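Local coordinates for N-acetylneuraminic acid outer membrane channel protein NanC (Escherichia coli, PDB 2WJQ), which forms a monomeric outer membrane channel with weak anion selectivity that lets N-acetylneuraminic acid, the commonest sialic acid of host cell surfaces, enter the bacterium, at residues T2-G7 against T182-Y187; E17-V22 against S33-T38; T70-M75 against K91-A96; T143-T148 against V172-M177. All coordinates share one frame; numbering follows the deposited sequence.

Contact 1. Residues T2-G7 against T182-Y187. With OCT (N-octane), chain G; OCT (N-octane), chain D; LDA (lauryl dimethylamine-N-oxide), chain M; OCT (N-octane), chain H.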
# COMPACT_ATOMS: atom_id res chain seq x y z
N THR A 2 -3.42 -16.48 -4.04
CA THR A 2 -2.90 -15.71 -5.14
C THR A 2 -1.42 -15.39 -4.89
O THR A 2 -1.04 -15.06 -3.75
CB THR A 2 -3.70 -14.42 -5.27
OG1 THR A 2 -5.08 -14.74 -5.53
CG2 THR A 2 -3.17 -13.57 -6.40
N LEU A 3 -0.61 -15.51 -5.94
CA LEU A 3 0.76 -15.02 -5.95
C LEU A 3 0.82 -13.80 -6.85
O LEU A 3 0.29 -13.82 -7.97
CB LEU A 3 1.74 -16.08 -6.43
CG LEU A 3 3.24 -15.77 -6.38
CD1 LEU A 3 3.70 -15.51 -4.95
CD2 LEU A 3 4.06 -16.91 -6.99
N ASP A 4 1.43 -12.73 -6.36
CA ASP A 4 1.58 -11.49 -7.08
C ASP A 4 3.08 -11.21 -7.20
O ASP A 4 3.81 -11.26 -6.19
CB ASP A 4 0.87 -10.39 -6.33
CG ASP A 4 0.69 -9.11 -7.14
OD1 ASP A 4 1.69 -8.48 -7.55
OD2 ASP A 4 -0.47 -8.69 -7.32
N VAL A 5 3.53 -10.95 -8.42
CA VAL A 5 4.94 -10.59 -8.70
C VAL A 5 4.95 -9.23 -9.39
O VAL A 5 4.24 -9.03 -10.37
CB VAL A 5 5.59 -11.67 -9.57
CG1 VAL A 5 7.06 -11.36 -9.82
CG2 VAL A 5 5.49 -13.02 -8.86
N ARG A 6 5.73 -8.28 -8.86
CA ARG A 6 5.69 -6.91 -9.36
C ARG A 6 7.08 -6.32 -9.41
O ARG A 6 7.87 -6.54 -8.50
CB ARG A 6 4.82 -6.04 -8.47
CG ARG A 6 4.52 -4.68 -9.05
CD ARG A 6 3.68 -3.85 -8.05
NE ARG A 6 4.48 -3.44 -6.89
CZ ARG A 6 3.99 -2.86 -5.80
NH1 ARG A 6 2.69 -2.60 -5.69
NH2 ARG A 6 4.81 -2.51 -4.81
N GLY A 7 7.34 -5.57 -10.47
CA GLY A 7 8.58 -4.82 -10.61
C GLY A 7 8.22 -3.38 -10.83
O GLY A 7 7.23 -3.08 -11.51
N THR A 182 -3.75 -12.55 -14.20
CA THR A 182 -4.09 -11.14 -14.35
C THR A 182 -2.84 -10.28 -14.40
O THR A 182 -2.34 -9.85 -13.35
CB THR A 182 -4.97 -10.67 -13.17
OG1 THR A 182 -6.12 -11.52 -13.06
CG2 THR A 182 -5.42 -9.21 -13.38
N PRO A 183 -2.31 -10.04 -15.61
CA PRO A 183 -1.24 -9.05 -15.75
C PRO A 183 -1.78 -7.67 -15.46
O PRO A 183 -2.96 -7.43 -15.65
CB PRO A 183 -0.85 -9.14 -17.23
CG PRO A 183 -1.47 -10.38 -17.73
CD PRO A 183 -2.66 -10.65 -16.91
N TYR A 184 -0.91 -6.76 -15.02
CA TYR A 184 -1.33 -5.41 -14.79
C TYR A 184 -0.19 -4.42 -14.97
O TYR A 184 0.98 -4.77 -14.83
CB TYR A 184 -1.95 -5.26 -13.41
CG TYR A 184 -1.03 -5.53 -12.24
CD1 TYR A 184 -0.93 -6.82 -11.69
CD2 TYR A 184 -0.28 -4.51 -11.67
CE1 TYR A 184 -0.11 -7.07 -10.62
CE2 TYR A 184 0.54 -4.75 -10.59
CZ TYR A 184 0.62 -6.04 -10.07
OH TYR A 184 1.43 -6.28 -9.00
N ILE A 185 -0.58 -3.18 -15.25
CA ILE A 185 0.34 -2.06 -15.29
C ILE A 185 -0.15 -1.01 -14.31
O ILE A 185 -1.34 -0.92 -13.99
CB ILE A 185 0.52 -1.49 -16.72
CG1 ILE A 185 -0.74 -0.76 -17.18
CG2 ILE A 185 0.92 -2.62 -17.68
CD1 ILE A 185 -0.72 -0.33 -18.63
N GLU A 186 0.79 -0.20 -13.83
CA GLU A 186 0.49 0.72 -12.76
C GLU A 186 1.35 1.97 -12.83
O GLU A 186 2.54 1.90 -13.17
CB GLU A 186 0.66 -0.02 -11.42
CG GLU A 186 0.68 0.85 -10.19
CD GLU A 186 0.84 0.06 -8.90
OE1 GLU A 186 1.00 0.69 -7.83
OE2 GLU A 186 0.80 -1.20 -8.94
N TYR A 187 0.72 3.11 -12.56
CA TYR A 187 1.43 4.37 -12.39
C TYR A 187 1.09 4.88 -11.01
O TYR A 187 -0.10 4.90 -10.63
CB TYR A 187 1.01 5.41 -13.45
CG TYR A 187 1.50 6.78 -13.08
CD1 TYR A 187 2.84 7.11 -13.24
CD2 TYR A 187 0.65 7.72 -12.52
CE1 TYR A 187 3.32 8.34 -12.86
CE2 TYR A 187 1.12 8.95 -12.12
CZ TYR A 187 2.46 9.26 -12.30
OH TYR A 187 2.94 10.48 -11.91
C1 OCT G . 0.19 8.85 -16.31
C2 OCT G . 1.69 9.11 -16.49
C3 OCT G . 2.12 10.49 -15.98
C4 OCT G . 3.57 10.77 -16.35
C5 OCT G . 4.14 12.01 -15.63
C6 OCT G . 5.67 12.10 -15.82
C7 OCT G . 6.13 13.44 -16.40
C8 OCT G . 7.29 13.25 -17.38
C1 OCT D . 11.29 -9.87 -10.66
C2 OCT D . 10.11 -8.96 -11.00
C3 OCT D . 9.27 -9.52 -12.15
C4 OCT D . 8.35 -8.47 -12.78
C5 OCT D . 7.02 -9.11 -13.18
C6 OCT D . 6.54 -8.66 -14.55
C7 OCT D . 5.38 -9.55 -15.02
C8 OCT D . 4.89 -9.18 -16.43
N1 LDA M . 19.61 -3.10 -10.44
O1 LDA M . 20.52 -3.94 -10.61
CM1 LDA M . 20.06 -2.14 -9.41
CM2 LDA M . 19.43 -2.33 -11.68
C1 LDA M . 18.36 -3.73 -10.01
C2 LDA M . 17.85 -4.74 -11.05
C3 LDA M . 16.47 -5.27 -10.66
C4 LDA M . 15.37 -4.87 -11.64
C5 LDA M . 13.98 -5.13 -11.07
C6 LDA M . 12.88 -5.18 -12.14
C7 LDA M . 12.21 -3.82 -12.34
C8 LDA M . 11.13 -3.84 -13.42
C9 LDA M . 10.74 -2.41 -13.79
C10 LDA M . 9.44 -2.32 -14.58
C11 LDA M . 9.30 -0.94 -15.21
C12 LDA M . 7.84 -0.51 -15.34
C1 OCT H . -3.97 10.79 -13.79
C2 OCT H . -2.49 10.56 -13.45
C3 OCT H . -1.63 11.82 -13.63
C4 OCT H . -1.01 12.29 -12.30
C5 OCT H . -0.39 13.69 -12.41
C6 OCT H . 1.09 13.75 -11.96
C7 OCT H . 2.03 14.01 -13.15
C8 OCT H . 3.11 15.06 -12.81
O HOH W 1 0.37 -3.15 -7.35

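Contact 2. Residues E17-V22 against S33-T38. With LDA (lauryl dimethylamine-N-oxide), chain L.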
# COMPACT_ATOMS: atom_id res chain seq x y z
N GLU A 17 12.32 -1.46 -7.65
CA GLU A 17 11.79 -2.33 -6.60
C GLU A 17 11.12 -3.56 -7.19
O GLU A 17 10.64 -3.54 -8.34
CB GLU A 17 10.84 -1.59 -5.65
CG GLU A 17 9.86 -0.64 -6.28
CD GLU A 17 8.99 0.11 -5.26
OE1 GLU A 17 8.74 -0.43 -4.15
OE2 GLU A 17 8.54 1.22 -5.60
N THR A 18 11.15 -4.64 -6.40
CA THR A 18 10.39 -5.82 -6.72
C THR A 18 9.59 -6.24 -5.50
O THR A 18 10.01 -6.01 -4.35
CB THR A 18 11.27 -7.00 -7.21
OG1 THR A 18 12.09 -7.46 -6.14
CG2 THR A 18 12.16 -6.58 -8.36
N ARG A 19 8.42 -6.81 -5.75
CA ARG A 19 7.60 -7.39 -4.72
C ARG A 19 7.15 -8.82 -5.08
O ARG A 19 6.77 -9.09 -6.21
CB ARG A 19 6.37 -6.51 -4.49
CG ARG A 19 5.55 -6.90 -3.25
CD ARG A 19 4.36 -6.00 -3.06
NE ARG A 19 3.38 -6.23 -4.13
CZ ARG A 19 2.18 -5.68 -4.20
NH1 ARG A 19 1.74 -4.86 -3.26
NH2 ARG A 19 1.39 -5.98 -5.24
N LEU A 20 7.21 -9.72 -4.09
CA LEU A 20 6.58 -11.03 -4.18
C LEU A 20 5.58 -11.09 -3.03
O LEU A 20 5.97 -10.91 -1.87
CB LEU A 20 7.61 -12.13 -3.95
CG LEU A 20 8.71 -12.32 -4.97
CD1 LEU A 20 9.62 -11.10 -5.07
CD2 LEU A 20 9.54 -13.57 -4.56
N LYS A 21 4.31 -11.34 -3.34
CA LYS A 21 3.23 -11.29 -2.36
C LYS A 21 2.34 -12.52 -2.51
O LYS A 21 1.92 -12.85 -3.65
CB LYS A 21 2.42 -10.03 -2.60
CG LYS A 21 1.19 -9.84 -1.74
CD LYS A 21 0.50 -8.50 -2.11
CE LYS A 21 -0.61 -8.14 -1.14
NZ LYS A 21 -1.37 -6.96 -1.63
N VAL A 22 2.03 -13.18 -1.40
CA VAL A 22 1.07 -14.28 -1.42
C VAL A 22 -0.07 -13.93 -0.47
O VAL A 22 0.17 -13.49 0.68
CB VAL A 22 1.75 -15.64 -1.04
CG1 VAL A 22 2.35 -15.60 0.35
CG2 VAL A 22 0.76 -16.81 -1.18
N SER A 33 -2.05 -11.99 4.10
CA SER A 33 -1.08 -11.77 3.07
C SER A 33 0.32 -11.69 3.68
O SER A 33 0.49 -11.26 4.83
CB SER A 33 -1.39 -10.45 2.34
OG SER A 33 -0.63 -10.35 1.17
N MET A 34 1.30 -12.09 2.90
CA MET A 34 2.70 -11.91 3.29
C MET A 34 3.45 -11.48 2.06
O MET A 34 3.16 -11.95 0.95
CB MET A 34 3.25 -13.22 3.80
CG MET A 34 4.59 -13.13 4.49
SD MET A 34 4.99 -14.71 5.37
CE MET A 34 3.89 -14.63 6.75
N GLU A 35 4.41 -10.59 2.23
CA GLU A 35 5.19 -10.14 1.09
C GLU A 35 6.61 -9.74 1.45
O GLU A 35 6.92 -9.43 2.61
CB GLU A 35 4.52 -8.94 0.43
CG GLU A 35 4.50 -7.72 1.30
CD GLU A 35 3.77 -6.55 0.63
OE1 GLU A 35 2.57 -6.70 0.32
OE2 GLU A 35 4.41 -5.48 0.45
N SER A 36 7.45 -9.75 0.44
CA SER A 36 8.83 -9.31 0.54
C SER A 36 9.02 -8.27 -0.53
O SER A 36 8.59 -8.49 -1.67
CB SER A 36 9.74 -10.49 0.28
OG SER A 36 11.11 -10.14 0.31
N ASN A 37 9.65 -7.16 -0.17
CA ASN A 37 9.96 -6.07 -1.08
C ASN A 37 11.45 -5.84 -1.11
O ASN A 37 12.11 -5.90 -0.05
CB ASN A 37 9.30 -4.76 -0.62
CG ASN A 37 7.81 -4.79 -0.76
OD1 ASN A 37 7.26 -4.60 -1.86
ND2 ASN A 37 7.12 -4.98 0.35
N THR A 38 12.00 -5.60 -2.30
CA THR A 38 13.42 -5.30 -2.45
C THR A 38 13.51 -3.91 -3.11
O THR A 38 12.58 -3.46 -3.84
CB THR A 38 14.16 -6.41 -3.25
OG1 THR A 38 13.89 -7.70 -2.66
CG2 THR A 38 15.68 -6.24 -3.23
N1 LDA L . 15.42 -11.41 2.92
O1 LDA L . 16.65 -11.62 3.10
CM1 LDA L . 15.05 -10.23 3.73
CM2 LDA L . 15.22 -11.11 1.49
C1 LDA L . 14.62 -12.57 3.32
C2 LDA L . 13.17 -12.37 2.89
C3 LDA L . 12.20 -13.15 3.78
C4 LDA L . 11.49 -14.26 3.01
C5 LDA L . 10.48 -14.97 3.89
C6 LDA L . 9.26 -15.40 3.09
C7 LDA L . 8.33 -14.22 2.79
C8 LDA L . 7.18 -14.65 1.88
C9 LDA L . 7.07 -13.77 0.64
C10 LDA L . 6.07 -14.37 -0.35
C11 LDA L . 6.70 -15.41 -1.25
C12 LDA L . 5.85 -16.68 -1.35
O HOH W 2 7.64 -3.06 -4.23
O HOH W 3 3.08 -3.68 -0.86
O HOH W 4 0.52 -4.93 0.18

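Contact 3. Residues T70-M75 against K91-A96. With LDA (lauryl dimethylamine-N-oxide), chain N; LDA (lauryl dimethylamine-N-oxide), chain O.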
# COMPACT_ATOMS: atom_id res chain seq x y z
N THR A 70 -19.17 -3.91 4.26
CA THR A 70 -18.28 -4.76 5.05
C THR A 70 -17.29 -3.91 5.79
O THR A 70 -16.72 -2.98 5.21
CB THR A 70 -17.47 -5.69 4.15
OG1 THR A 70 -18.39 -6.40 3.31
CG2 THR A 70 -16.62 -6.69 4.96
N VAL A 71 -17.06 -4.22 7.06
CA VAL A 71 -16.01 -3.59 7.84
C VAL A 71 -14.95 -4.64 8.17
O VAL A 71 -15.28 -5.74 8.61
CB VAL A 71 -16.53 -2.99 9.14
CG1 VAL A 71 -15.37 -2.24 9.90
CG2 VAL A 71 -17.67 -2.05 8.88
N ARG A 72 -13.70 -4.28 7.95
CA ARG A 72 -12.56 -5.17 8.16
C ARG A 72 -11.55 -4.57 9.12
O ARG A 72 -10.68 -3.79 8.71
CB ARG A 72 -11.85 -5.45 6.83
CG ARG A 72 -12.59 -6.38 5.90
CD ARG A 72 -11.79 -6.55 4.59
NE ARG A 72 -12.38 -7.58 3.73
CZ ARG A 72 -13.41 -7.39 2.90
NH1 ARG A 72 -14.02 -6.20 2.78
NH2 ARG A 72 -13.84 -8.42 2.18
N PRO A 73 -11.64 -4.94 10.40
CA PRO A 73 -10.54 -4.62 11.30
C PRO A 73 -9.34 -5.49 10.93
O PRO A 73 -9.52 -6.65 10.53
CB PRO A 73 -11.05 -5.01 12.68
CG PRO A 73 -12.44 -5.48 12.50
CD PRO A 73 -12.72 -5.68 11.06
N GLY A 74 -8.14 -4.95 11.03
CA GLY A 74 -6.98 -5.70 10.67
C GLY A 74 -5.70 -5.17 11.25
O GLY A 74 -5.70 -4.17 11.97
N MET A 75 -4.61 -5.85 10.91
CA MET A 75 -3.29 -5.36 11.24
C MET A 75 -2.22 -5.72 10.21
O MET A 75 -2.18 -6.85 9.70
CB MET A 75 -2.84 -5.85 12.59
CG MET A 75 -1.51 -5.10 12.99
SD MET A 75 -1.47 -4.82 14.70
CE MET A 75 -1.34 -6.53 15.23
N LYS A 91 -10.94 -0.97 7.88
CA LYS A 91 -11.33 -0.64 6.52
C LYS A 91 -12.83 -0.82 6.39
O LYS A 91 -13.39 -1.83 6.85
CB LYS A 91 -10.59 -1.51 5.51
CG LYS A 91 -10.88 -1.14 4.06
CD LYS A 91 -10.10 -1.97 3.07
CE LYS A 91 -10.48 -1.56 1.65
NZ LYS A 91 -9.74 -2.33 0.64
N LEU A 92 -13.48 0.15 5.77
CA LEU A 92 -14.90 0.05 5.40
C LEU A 92 -15.00 -0.08 3.88
O LEU A 92 -14.41 0.72 3.13
CB LEU A 92 -15.65 1.31 5.86
CG LEU A 92 -17.14 1.37 5.53
CD1 LEU A 92 -17.90 0.26 6.24
CD2 LEU A 92 -17.70 2.75 5.91
N SER A 93 -15.75 -1.07 3.43
CA SER A 93 -15.91 -1.33 2.00
C SER A 93 -17.37 -1.36 1.60
O SER A 93 -18.22 -1.88 2.34
CB SER A 93 -15.25 -2.66 1.61
OG SER A 93 -13.86 -2.56 1.84
N TRP A 94 -17.64 -0.80 0.42
CA TRP A 94 -18.99 -0.75 -0.13
C TRP A 94 -18.98 -1.31 -1.55
O TRP A 94 -18.38 -0.74 -2.45
CB TRP A 94 -19.51 0.69 -0.07
CG TRP A 94 -20.89 0.89 -0.63
CD1 TRP A 94 -21.95 0.05 -0.52
CD2 TRP A 94 -21.34 2.03 -1.35
NE1 TRP A 94 -23.05 0.59 -1.14
CE2 TRP A 94 -22.70 1.80 -1.67
CE3 TRP A 94 -20.74 3.21 -1.77
CZ2 TRP A 94 -23.47 2.72 -2.39
CZ3 TRP A 94 -21.50 4.12 -2.49
CH2 TRP A 94 -22.85 3.87 -2.78
N ASP A 95 -19.63 -2.45 -1.73
CA ASP A 95 -19.84 -3.01 -3.06
C ASP A 95 -21.06 -2.31 -3.63
O ASP A 95 -22.15 -2.82 -3.54
CB ASP A 95 -20.09 -4.52 -3.00
CG ASP A 95 -18.83 -5.30 -2.69
OD1 ASP A 95 -18.83 -6.06 -1.69
OD2 ASP A 95 -17.83 -5.14 -3.43
N ALA A 96 -20.86 -1.12 -4.19
CA ALA A 96 -21.97 -0.30 -4.69
C ALA A 96 -22.77 -1.00 -5.81
O ALA A 96 -24.00 -0.99 -5.81
CB ALA A 96 -21.44 1.05 -5.17
N1 LDA N . -27.53 0.58 -4.90
O1 LDA N . -26.72 0.10 -4.07
CM1 LDA N . -27.77 -0.43 -5.95
CM2 LDA N . -28.82 0.83 -4.23
C1 LDA N . -27.07 1.84 -5.47
C2 LDA N . -25.65 1.69 -6.00
C3 LDA N . -25.20 2.86 -6.87
C4 LDA N . -24.03 3.64 -6.30
C5 LDA N . -22.94 3.94 -7.33
C6 LDA N . -22.60 5.43 -7.43
C7 LDA N . -21.63 5.98 -6.39
C8 LDA N . -22.29 7.00 -5.47
C9 LDA N . -21.41 8.16 -5.04
C10 LDA N . -21.72 8.66 -3.63
C11 LDA N . -22.22 10.10 -3.57
C12 LDA N . -21.79 10.76 -2.26
N1 LDA O . -28.13 3.02 -0.66
O1 LDA O . -27.41 2.18 -1.27
CM1 LDA O . -29.27 3.36 -1.53
CM2 LDA O . -28.66 2.40 0.57
C1 LDA O . -27.42 4.27 -0.36
C2 LDA O . -26.02 4.00 0.18
C3 LDA O . -25.41 5.24 0.83
C4 LDA O . -24.29 5.93 0.04
C5 LDA O . -23.12 6.28 0.95
C6 LDA O . -22.16 7.29 0.35
C7 LDA O . -21.06 7.65 1.35
C8 LDA O . -19.66 7.41 0.80
C9 LDA O . -19.31 5.93 0.65
C10 LDA O . -18.08 5.49 1.45
C11 LDA O . -17.38 4.30 0.80
C12 LDA O . -16.61 3.44 1.80
O HOH W 5 -18.53 -4.82 1.10
O HOH W 6 -13.56 -3.79 4.14

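Contact 4. Residues T143-T148 against V172-M177. With OCT (N-octane), chain K.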
# COMPACT_ATOMS: atom_id res chain seq x y z
N THR A 143 -10.13 -4.23 -15.50
CA THR A 143 -10.51 -3.59 -14.26
C THR A 143 -9.53 -2.44 -14.00
O THR A 143 -8.31 -2.59 -14.16
CB THR A 143 -10.47 -4.55 -13.06
OG1 THR A 143 -11.48 -5.55 -13.21
CG2 THR A 143 -10.70 -3.80 -11.72
N PHE A 144 -10.08 -1.29 -13.61
CA PHE A 144 -9.29 -0.14 -13.27
C PHE A 144 -9.42 0.11 -11.77
O PHE A 144 -10.52 0.09 -11.24
CB PHE A 144 -9.79 1.08 -14.01
CG PHE A 144 -9.13 2.36 -13.58
CD1 PHE A 144 -7.84 2.67 -14.02
CD2 PHE A 144 -9.79 3.26 -12.76
CE1 PHE A 144 -7.22 3.85 -13.61
CE2 PHE A 144 -9.17 4.45 -12.35
CZ PHE A 144 -7.89 4.73 -12.79
N ALA A 145 -8.31 0.35 -11.10
CA ALA A 145 -8.34 0.64 -9.66
C ALA A 145 -7.55 1.89 -9.37
O ALA A 145 -6.47 2.12 -9.94
CB ALA A 145 -7.79 -0.52 -8.85
N TRP A 146 -8.08 2.69 -8.45
CA TRP A 146 -7.37 3.85 -7.98
C TRP A 146 -7.34 3.78 -6.45
O TRP A 146 -8.35 3.45 -5.81
CB TRP A 146 -8.06 5.10 -8.49
CG TRP A 146 -7.64 6.39 -7.85
CD1 TRP A 146 -6.38 6.80 -7.60
CD2 TRP A 146 -8.50 7.42 -7.40
NE1 TRP A 146 -6.38 8.05 -7.04
CE2 TRP A 146 -7.68 8.46 -6.91
CE3 TRP A 146 -9.89 7.59 -7.36
CZ2 TRP A 146 -8.20 9.63 -6.36
CZ3 TRP A 146 -10.41 8.75 -6.83
CH2 TRP A 146 -9.56 9.76 -6.33
N GLN A 147 -6.16 4.03 -5.89
CA GLN A 147 -5.97 4.11 -4.44
C GLN A 147 -5.32 5.45 -4.13
O GLN A 147 -4.27 5.77 -4.68
CB GLN A 147 -5.11 2.97 -3.91
CG GLN A 147 -4.97 2.94 -2.37
CD GLN A 147 -4.06 1.80 -1.89
OE1 GLN A 147 -3.86 0.83 -2.61
NE2 GLN A 147 -3.51 1.93 -0.67
N THR A 148 -5.97 6.23 -3.28
CA THR A 148 -5.47 7.53 -2.88
C THR A 148 -5.10 7.43 -1.40
O THR A 148 -5.80 6.78 -0.63
CB THR A 148 -6.50 8.64 -3.19
OG1 THR A 148 -5.89 9.93 -3.10
CG2 THR A 148 -7.70 8.58 -2.27
N VAL A 172 -4.05 1.55 -11.31
CA VAL A 172 -3.78 0.20 -11.75
C VAL A 172 -4.76 -0.22 -12.84
O VAL A 172 -5.98 -0.14 -12.66
CB VAL A 172 -3.86 -0.80 -10.58
CG1 VAL A 172 -3.45 -2.18 -11.05
CG2 VAL A 172 -2.95 -0.35 -9.40
N LEU A 173 -4.24 -0.68 -13.97
CA LEU A 173 -5.05 -1.30 -15.01
C LEU A 173 -4.75 -2.81 -15.04
O LEU A 173 -3.63 -3.21 -15.32
CB LEU A 173 -4.77 -0.68 -16.39
CG LEU A 173 -5.61 -1.21 -17.55
CD1 LEU A 173 -7.07 -0.89 -17.34
CD2 LEU A 173 -5.11 -0.69 -18.90
N GLN A 174 -5.76 -3.62 -14.72
CA GLN A 174 -5.64 -5.07 -14.71
C GLN A 174 -6.27 -5.62 -15.97
O GLN A 174 -7.33 -5.17 -16.40
CB GLN A 174 -6.37 -5.68 -13.50
CG GLN A 174 -5.81 -5.28 -12.11
CD GLN A 174 -6.88 -5.32 -11.01
OE1 GLN A 174 -7.84 -6.08 -11.09
NE2 GLN A 174 -6.74 -4.47 -10.01
N TYR A 175 -5.60 -6.60 -16.57
CA TYR A 175 -6.13 -7.33 -17.70
C TYR A 175 -6.43 -8.76 -17.28
O TYR A 175 -5.56 -9.47 -16.78
CB TYR A 175 -5.14 -7.30 -18.88
CG TYR A 175 -5.56 -8.12 -20.07
CD1 TYR A 175 -6.79 -7.93 -20.68
CD2 TYR A 175 -4.70 -9.06 -20.63
CE1 TYR A 175 -7.19 -8.67 -21.80
CE2 TYR A 175 -5.09 -9.82 -21.75
CZ TYR A 175 -6.33 -9.61 -22.33
OH TYR A 175 -6.72 -10.35 -23.44
N HIS A 176 -7.67 -9.19 -17.48
CA HIS A 176 -8.10 -10.53 -17.10
C HIS A 176 -7.83 -11.43 -18.28
O HIS A 176 -8.71 -11.72 -19.09
CB HIS A 176 -9.57 -10.54 -16.67
CG HIS A 176 -9.83 -9.63 -15.52
ND1 HIS A 176 -9.20 -9.79 -14.30
CD2 HIS A 176 -10.57 -8.50 -15.42
CE1 HIS A 176 -9.58 -8.81 -13.48
NE2 HIS A 176 -10.41 -8.02 -14.14
N MET A 177 -6.57 -11.84 -18.38
CA MET A 177 -6.11 -12.63 -19.51
C MET A 177 -6.75 -14.01 -19.49
O MET A 177 -7.24 -14.48 -20.51
CB MET A 177 -4.57 -12.74 -19.51
CG MET A 177 -3.99 -13.09 -20.87
SD MET A 177 -2.18 -12.95 -20.91
CE MET A 177 -1.85 -14.31 -19.79
C1 OCT K . -1.01 14.01 -8.97
C2 OCT K . -2.40 13.94 -8.33
C3 OCT K . -3.34 13.06 -9.16
C4 OCT K . -4.70 12.88 -8.50
C5 OCT K . -5.77 12.49 -9.53
C6 OCT K . -6.95 11.75 -8.89
C7 OCT K . -8.10 11.57 -9.89
C8 OCT K . -8.96 10.35 -9.56

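Contact 1. Residues T2-G7 against T182-Y187
Y184 and D4 make the one direct hydrogen bond between T2-G7 and T182-Y187: the phenol OH of Y184 donates to D4 OD1 at 2.6 Å, on the carboxylate's syn lone pair. The acid comes in at the ring edge, near its plane, the carboxylate turned 53° from the ring. A tyrosine suits the place, long enough to span the 9.2 Å between the axes of two non-neighbouring strands and still end in a donor. R6 NH1 and E186 OE2 stand 4.0 Å apart, too far for a salt bridge, and one water joins them, accepting from R6 NH1 at 2.9 Å and donating to E186 OE2 at 2.6 Å. E186 OE1 is salt-bridged to R208 of the intervening strand 199-214. In van der Waals contact, R6 CB lies 3.4 Å from Y184 OH, and R6 CD stands at the ring edge. V5 and Y187 meet lipid-like chains: V5 CG1 is 3.7 Å from octane C3 (chain D), and another octane (chain G) lies over one face of Y187. Polar groups inside and alkyl chains outside are the pattern of a transmembrane beta-barrel porin, here between strands 2-10 and 181-189, which both border the last strand, 199-214.

Contact 2. Residues E17-V22 against S33-T38
An antiparallel beta hairpin, strand 15-25 followed by strand 30-41, pairs E17-V22 with S33-T38. T18 with T38, L20 with S36 and V22 with M34 are the hydrogen-bonded pairs, each joined by two backbone bonds; R19 with N37 and K21 with E35 are the non-hydrogen-bonded pairs between them. This is barrel wall crossing the membrane: V22 and M34 lie on the face met by a detergent tail, with M34 CG 4.0 Å from its C8 (chain L), whereas R19, K21, E35 and N37 share the face turned to the channel. There E35 rises off the sheet, its CG between the backbone N and the carbonyl carbon (chi1 66°), and N37 leans back along the strand so that ND2 donates to E35 OE2 at 2.8 Å, on the anti lone pair. Neither R19 nor K21 comes close enough to E35 for a salt bridge, and waters link the charges: one accepts from R19 NH1 and donates to E35 OE2; a second donates a hydrogen bond to E35 OE1 and weakly accepts one from K21 NZ. The long methylene stems of R19 and K21 carry their charges outward and pack on the way: R19 CG touches N37 OD1 at 3.2 Å, and K21 CD rests over one face of the R19 guanidinium.

Contact 3. Residues T70-M75 against K91-A96
K91 pairs with R72 through two backbone bonds, R72 N to K91 O at 2.7 Å and K91 N back to R72 O, the latter reached from 48° above the carbonyl plane. The extended side chain of K91 leads away from R72, and its ammonium makes a cation-pi contact with Y133. L92 turns to the opposite face, where CD1 meets V71 CG2 at 3.5 Å, branched aliphatics suited to a lipid-facing surface. S93 returns to the side of R72 and is joined to T70 by two backbone hydrogen bonds; a water accepts from R72 NH1 and lies 2.6 Å from S93 OG. W94 stacks on W69 and bonds Q68 through NE1, while its CH2 is 3.7 Å from detergent C4 (chain N). A leucine in its place would probably leave Q68 without its indole donor and W69 without its stacking partner. D95 centres an inverse gamma turn, its OD2 hydrogen-bonded to N101. A96 folds back, CB 3.7 Å above the indole centre. Tryptophan beside detergent at the periplasmic rim is characteristic of the aromatic girdle of outer membrane barrels.

Contact 4. Residues T143-T148 against V172-M177
In the antiparallel hairpin of strands 142-153 and 165-175, part of the porin's barrel wall, T143 with Q174 and A145 with V172 are hydrogen-bonded pairs, and F144 with L173 is the non-hydrogen-bonded pair between them. Q174 N reaches T143 O at 2.8 Å, almost straight (173°). T143 carries most of the side-chain contact. Its OG1 lies anti to the carbonyl carbon (chi1 -66°), and this places the hydroxyl at the edge of the H176 ring, in its plane, where OG1 and NE2 are hydrogen-bonded at 2.8 Å. A small residue with a hydroxyl suits the spot, since T143 CB also packs 3.6 Å from Q174 OE1 as the two side chains run side by side. H176, at the centre of an inverse gamma turn just beyond the strand, reaches back to T143. A145 and V172 meet by their CB atoms at 4.3 Å. Outside, W146 presents one face of its indole to the end of an octane, CH2 3.3 Å from C8 (chain K), offset toward the ring's rim, and NE1 bonds N169. An alanine in place of W146 is likely to leave N169 without its indole donor and the octane end without the ring face it lies against. Strand 127-137 flanks the hairpin, touching T143 through T135 and H137, and strand 181-189 lies along the other edge, where T182 meets Q174 and H176.

How the contacts relate
From the N terminus, strand 2-10 opens the loop that contact 1 closes only at 182-187, and the other three contacts are nested inside it. They follow in series without crossing: contact 2 closes a short hairpin, contact 3 closes the hairpin of strands 69-80 and 83-95, and contact 4 that of 142-153 and 165-175. Contact 2 adjoins contact 1, because D4 and R6 of 2-7 bond the backbones of K21 and R19; contact 4 adjoins it on the other segment, where P183 and I185 bond Y175 and L173. Contact 3 touches none of the others and lies about 23 Å, centre to centre, from contact 1. The three hairpins build the wall locally, while contact 1 joins strand 2-10 to 181-189 by side chains across strand 199-214.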